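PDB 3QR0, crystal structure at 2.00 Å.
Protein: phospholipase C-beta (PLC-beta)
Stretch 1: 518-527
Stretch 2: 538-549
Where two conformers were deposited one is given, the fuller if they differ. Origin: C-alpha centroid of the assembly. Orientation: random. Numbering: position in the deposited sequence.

Stretch 1 (518-527) VNYIQPVHFT
Stretch 2 538-549: HYEMSSMVETQA

The two stretches run parallel and join through a short strand pairing. Gln522 CA lies 4.9 Å from Glu540 CA, and Pro523 CA lies 5.0 Å from Met541 CA. Residues 540-545 form a strand; phi/psi is -89/137 at Glu540 and -140/168 at Met541. Gln522 (-94/112), Pro523 (-77/127) and Val524 (-130/156) are also extended. Before the pairing, Tyr520 (-82/-19) and Tyr539 (-96/-2) are bent, with Tyr520 CA 4.6 Å from Tyr539 CA.

Three backbone hydrogen bonds set the register. Gln522 N donates to Tyr539 O at 3.0 Å. Met541 N donates to Gln522 O at 2.8 Å. Val524 N donates to Met541 O at 2.8 Å. Gln522 thus straddles Tyr539 and Met541. Pro523 has no amide hydrogen to give, but Pro523 CA lies 3.4 Å from Met541 O in a CA-H...O contact.

Pro523 and Met541 share one face of the sheet. Met541 is coiled (chi1 p, chi2 p, chi3 p), so its side chain is compact. Met541 CG packs 3.9 Å from Ile521 CG2, and Met541 SD sits 4.0 Å from Pro523 CB. Ile521 is m, m; the proline ring is C-gamma endo.

Gln522 and Glu540 lie on the other face. Gln522 is t, t with chi3 -21°; Gln522 OE1 lies at the Tyr539 ring edge, 3.8 Å from Tyr539 CD1. Tyr539 is p with chi2 84°, and Tyr539 CB packs 3.7 Å from Asn519 O. Glu540 is m, t and Val524 is m. Val524 CG1 lies 3.7 Å from Glu540 CD, a methyl against the carboxylate carbon.

Beyond the paired residues, side chains and water continue the join. Ser542, m, donates OG to Val524 O at 2.9 Å. Water 1 donates to Val524 O at 3.1 Å and accepts from Ser543 N at 2.9 Å, so this carbonyl is held twice.

Phe526 (-77/135) is the main bump here. Its CA-to-CB bond points toward stretch 2, with chi1 t and chi2 92°. It sits among Ser542, Met544 and Gln548. Met544 (m, t, t) extends its methyl over one ring face: Met544 CE is 4.0 Å from the Phe526 ring centroid, 25° off the normal, a CH-pi contact. Ser542 OG lies at the ring edge, 3.5 Å from Phe526 CB. Gln548 (t, t, chi3 35°) places NE2 4.1 Å from Phe526 CB.

Val545 occupies the N-cap position before the helix that begins at Glu546. Water 2 accepts from Gln548 NE2 at 3.1 Å and donates to Phe526 O at 3.3 Å. The contact buries 621 Å², both stretches summed.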

# COMPACT_ATOMS: atom_id res chain seq x y z
N VAL A 518 -26.31 -7.70 -13.91
CA VAL A 518 -26.12 -8.10 -12.51
C VAL A 518 -26.31 -9.60 -12.36
O VAL A 518 -27.23 -10.18 -12.94
CB VAL A 518 -27.10 -7.35 -11.58
CG1 VAL A 518 -26.84 -7.72 -10.12
CG2 VAL A 518 -26.98 -5.84 -11.78
N ASN A 519 -25.43 -10.23 -11.59
CA ASN A 519 -25.54 -11.67 -11.33
C ASN A 519 -25.10 -12.05 -9.92
O ASN A 519 -25.95 -12.26 -9.06
CB ASN A 519 -24.80 -12.49 -12.40
CG ASN A 519 -23.52 -11.84 -12.88
OD1 ASN A 519 -22.57 -11.69 -12.12
ND2 ASN A 519 -23.48 -11.45 -14.15
N TYR A 520 -23.79 -12.11 -9.67
CA TYR A 520 -23.29 -12.62 -8.39
C TYR A 520 -23.29 -11.59 -7.27
O TYR A 520 -23.23 -11.95 -6.10
CB TYR A 520 -21.88 -13.20 -8.56
CG TYR A 520 -21.88 -14.42 -9.44
CD1 TYR A 520 -22.48 -15.60 -9.02
CD2 TYR A 520 -21.31 -14.38 -10.72
CE1 TYR A 520 -22.50 -16.72 -9.83
CE2 TYR A 520 -21.33 -15.49 -11.53
CZ TYR A 520 -21.93 -16.66 -11.09
OH TYR A 520 -21.94 -17.76 -11.90
N ILE A 521 -23.36 -10.31 -7.63
CA ILE A 521 -23.30 -9.25 -6.64
C ILE A 521 -24.60 -8.47 -6.69
O ILE A 521 -24.62 -7.31 -7.11
CB ILE A 521 -22.10 -8.29 -6.85
CG1 ILE A 521 -20.83 -9.06 -7.24
CG2 ILE A 521 -21.85 -7.47 -5.59
CD1 ILE A 521 -20.33 -10.03 -6.19
N GLN A 522 -25.68 -9.11 -6.25
CA GLN A 522 -26.99 -8.50 -6.32
C GLN A 522 -27.33 -7.81 -5.00
O GLN A 522 -27.51 -8.47 -3.99
CB GLN A 522 -28.06 -9.55 -6.63
CG GLN A 522 -29.42 -8.95 -6.87
CD GLN A 522 -30.51 -9.98 -7.05
OE1 GLN A 522 -30.24 -11.14 -7.38
NE2 GLN A 522 -31.76 -9.56 -6.84
N PRO A 523 -27.41 -6.47 -5.01
CA PRO A 523 -27.74 -5.75 -3.79
C PRO A 523 -29.23 -5.85 -3.47
O PRO A 523 -30.06 -5.55 -4.32
CB PRO A 523 -27.35 -4.31 -4.11
CG PRO A 523 -27.50 -4.19 -5.58
CD PRO A 523 -27.35 -5.57 -6.17
N VAL A 524 -29.55 -6.28 -2.25
CA VAL A 524 -30.93 -6.40 -1.81
C VAL A 524 -31.10 -5.71 -0.46
O VAL A 524 -30.14 -5.53 0.29
CB VAL A 524 -31.37 -7.88 -1.68
CG1 VAL A 524 -31.27 -8.59 -3.02
CG2 VAL A 524 -30.55 -8.61 -0.61
N HIS A 525 -32.34 -5.32 -0.18
CA HIS A 525 -32.75 -4.78 1.11
C HIS A 525 -32.47 -5.80 2.22
O HIS A 525 -32.93 -6.93 2.14
CB HIS A 525 -34.26 -4.45 1.03
CG HIS A 525 -34.85 -3.91 2.29
ND1 HIS A 525 -34.70 -2.60 2.69
CD2 HIS A 525 -35.65 -4.49 3.22
CE1 HIS A 525 -35.35 -2.41 3.82
NE2 HIS A 525 -35.93 -3.54 4.16
N PHE A 526 -31.70 -5.41 3.24
CA PHE A 526 -31.44 -6.30 4.37
C PHE A 526 -32.65 -6.32 5.30
O PHE A 526 -33.23 -5.28 5.60
CB PHE A 526 -30.19 -5.85 5.14
CG PHE A 526 -29.76 -6.82 6.21
CD1 PHE A 526 -28.83 -7.82 5.93
CD2 PHE A 526 -30.30 -6.75 7.49
CE1 PHE A 526 -28.44 -8.72 6.91
CE2 PHE A 526 -29.92 -7.65 8.47
CZ PHE A 526 -28.99 -8.63 8.19
N THR A 527 -33.05 -7.51 5.73
CA THR A 527 -34.15 -7.64 6.69
C THR A 527 -33.60 -8.15 8.01
O THR A 527 -33.42 -7.37 8.94
CB THR A 527 -35.28 -8.54 6.15
OG1 THR A 527 -34.76 -9.81 5.75
CG2 THR A 527 -35.96 -7.89 4.96
N HIS A 538 -26.62 -17.08 -2.04
CA HIS A 538 -25.25 -16.62 -1.81
C HIS A 538 -24.88 -15.41 -2.68
O HIS A 538 -23.88 -14.74 -2.43
CB HIS A 538 -24.26 -17.75 -2.10
CG HIS A 538 -24.35 -18.92 -1.16
ND1 HIS A 538 -23.24 -19.51 -0.60
CD2 HIS A 538 -25.42 -19.61 -0.70
CE1 HIS A 538 -23.62 -20.52 0.16
NE2 HIS A 538 -24.94 -20.60 0.12
N TYR A 539 -25.70 -15.15 -3.70
CA TYR A 539 -25.47 -14.06 -4.66
C TYR A 539 -26.26 -12.80 -4.28
O TYR A 539 -26.17 -11.78 -4.96
CB TYR A 539 -25.86 -14.52 -6.07
CG TYR A 539 -27.25 -15.08 -6.13
CD1 TYR A 539 -28.35 -14.25 -6.28
CD2 TYR A 539 -27.48 -16.45 -6.03
CE1 TYR A 539 -29.63 -14.75 -6.32
CE2 TYR A 539 -28.76 -16.97 -6.06
CZ TYR A 539 -29.84 -16.10 -6.22
OH TYR A 539 -31.12 -16.57 -6.27
N GLU A 540 -27.04 -12.88 -3.21
CA GLU A 540 -27.64 -11.68 -2.65
C GLU A 540 -26.68 -11.09 -1.63
O GLU A 540 -26.05 -11.81 -0.86
CB GLU A 540 -29.01 -11.97 -2.03
CG GLU A 540 -30.08 -12.26 -3.07
CD GLU A 540 -31.49 -12.25 -2.51
OE1 GLU A 540 -31.65 -12.28 -1.27
OE2 GLU A 540 -32.43 -12.24 -3.32
N MET A 541 -26.54 -9.77 -1.67
CA MET A 541 -25.64 -9.07 -0.75
C MET A 541 -26.30 -7.79 -0.31
O MET A 541 -27.32 -7.38 -0.86
CB MET A 541 -24.28 -8.80 -1.42
CG MET A 541 -24.32 -7.90 -2.66
SD MET A 541 -24.32 -6.13 -2.30
CE MET A 541 -22.68 -5.90 -1.63
N SER A 542 -25.73 -7.17 0.71
CA SER A 542 -26.23 -5.91 1.19
C SER A 542 -25.09 -4.92 1.33
O SER A 542 -23.97 -5.27 1.71
CB SER A 542 -27.00 -6.08 2.50
OG SER A 542 -28.30 -6.59 2.23
N SER A 543 -25.39 -3.68 0.96
CA SER A 543 -24.45 -2.58 1.09
C SER A 543 -25.01 -1.71 2.20
O SER A 543 -26.07 -1.12 2.05
CB SER A 543 -24.35 -1.80 -0.23
OG SER A 543 -23.32 -0.82 -0.17
N MET A 544 -24.31 -1.68 3.34
CA MET A 544 -24.79 -1.01 4.53
C MET A 544 -24.00 0.25 4.83
O MET A 544 -22.76 0.22 4.88
CB MET A 544 -24.65 -1.94 5.74
CG MET A 544 -25.31 -3.28 5.60
SD MET A 544 -25.19 -4.18 7.16
CE MET A 544 -25.91 -5.76 6.71
N VAL A 545 -24.70 1.35 5.08
CA VAL A 545 -24.06 2.53 5.65
C VAL A 545 -23.51 2.12 7.02
O VAL A 545 -24.02 1.20 7.64
CB VAL A 545 -25.03 3.73 5.75
CG1 VAL A 545 -26.10 3.50 6.83
CG2 VAL A 545 -24.26 5.02 6.00
N GLU A 546 -22.43 2.76 7.47
CA GLU A 546 -21.79 2.34 8.71
C GLU A 546 -22.78 2.30 9.88
O GLU A 546 -22.68 1.42 10.72
CB GLU A 546 -20.57 3.21 9.06
CG GLU A 546 -20.87 4.62 9.50
CD GLU A 546 -19.60 5.41 9.80
OE1 GLU A 546 -19.15 6.16 8.91
OE2 GLU A 546 -19.05 5.28 10.91
N THR A 547 -23.72 3.23 9.92
CA THR A 547 -24.74 3.27 10.97
C THR A 547 -25.56 1.97 11.02
O THR A 547 -25.83 1.45 12.10
CB THR A 547 -25.69 4.47 10.78
OG1 THR A 547 -24.92 5.66 10.60
CG2 THR A 547 -26.60 4.64 11.99
N GLN A 548 -25.94 1.43 9.85
CA GLN A 548 -26.71 0.18 9.81
C GLN A 548 -25.85 -0.98 10.28
O GLN A 548 -26.29 -1.78 11.10
CB GLN A 548 -27.26 -0.11 8.41
CG GLN A 548 -28.12 -1.39 8.33
CD GLN A 548 -28.73 -1.63 6.96
OE1 GLN A 548 -28.13 -1.32 5.94
NE2 GLN A 548 -29.94 -2.19 6.93
N ALA A 549 -24.64 -1.07 9.74
CA ALA A 549 -23.71 -2.15 10.06
C ALA A 549 -23.36 -2.17 11.55
O ALA A 549 -23.21 -3.24 12.12
CB ALA A 549 -22.45 -2.04 9.21
O HOH W 1 -28.13 -3.22 0.11
O HOH W 2 -31.90 -2.48 4.58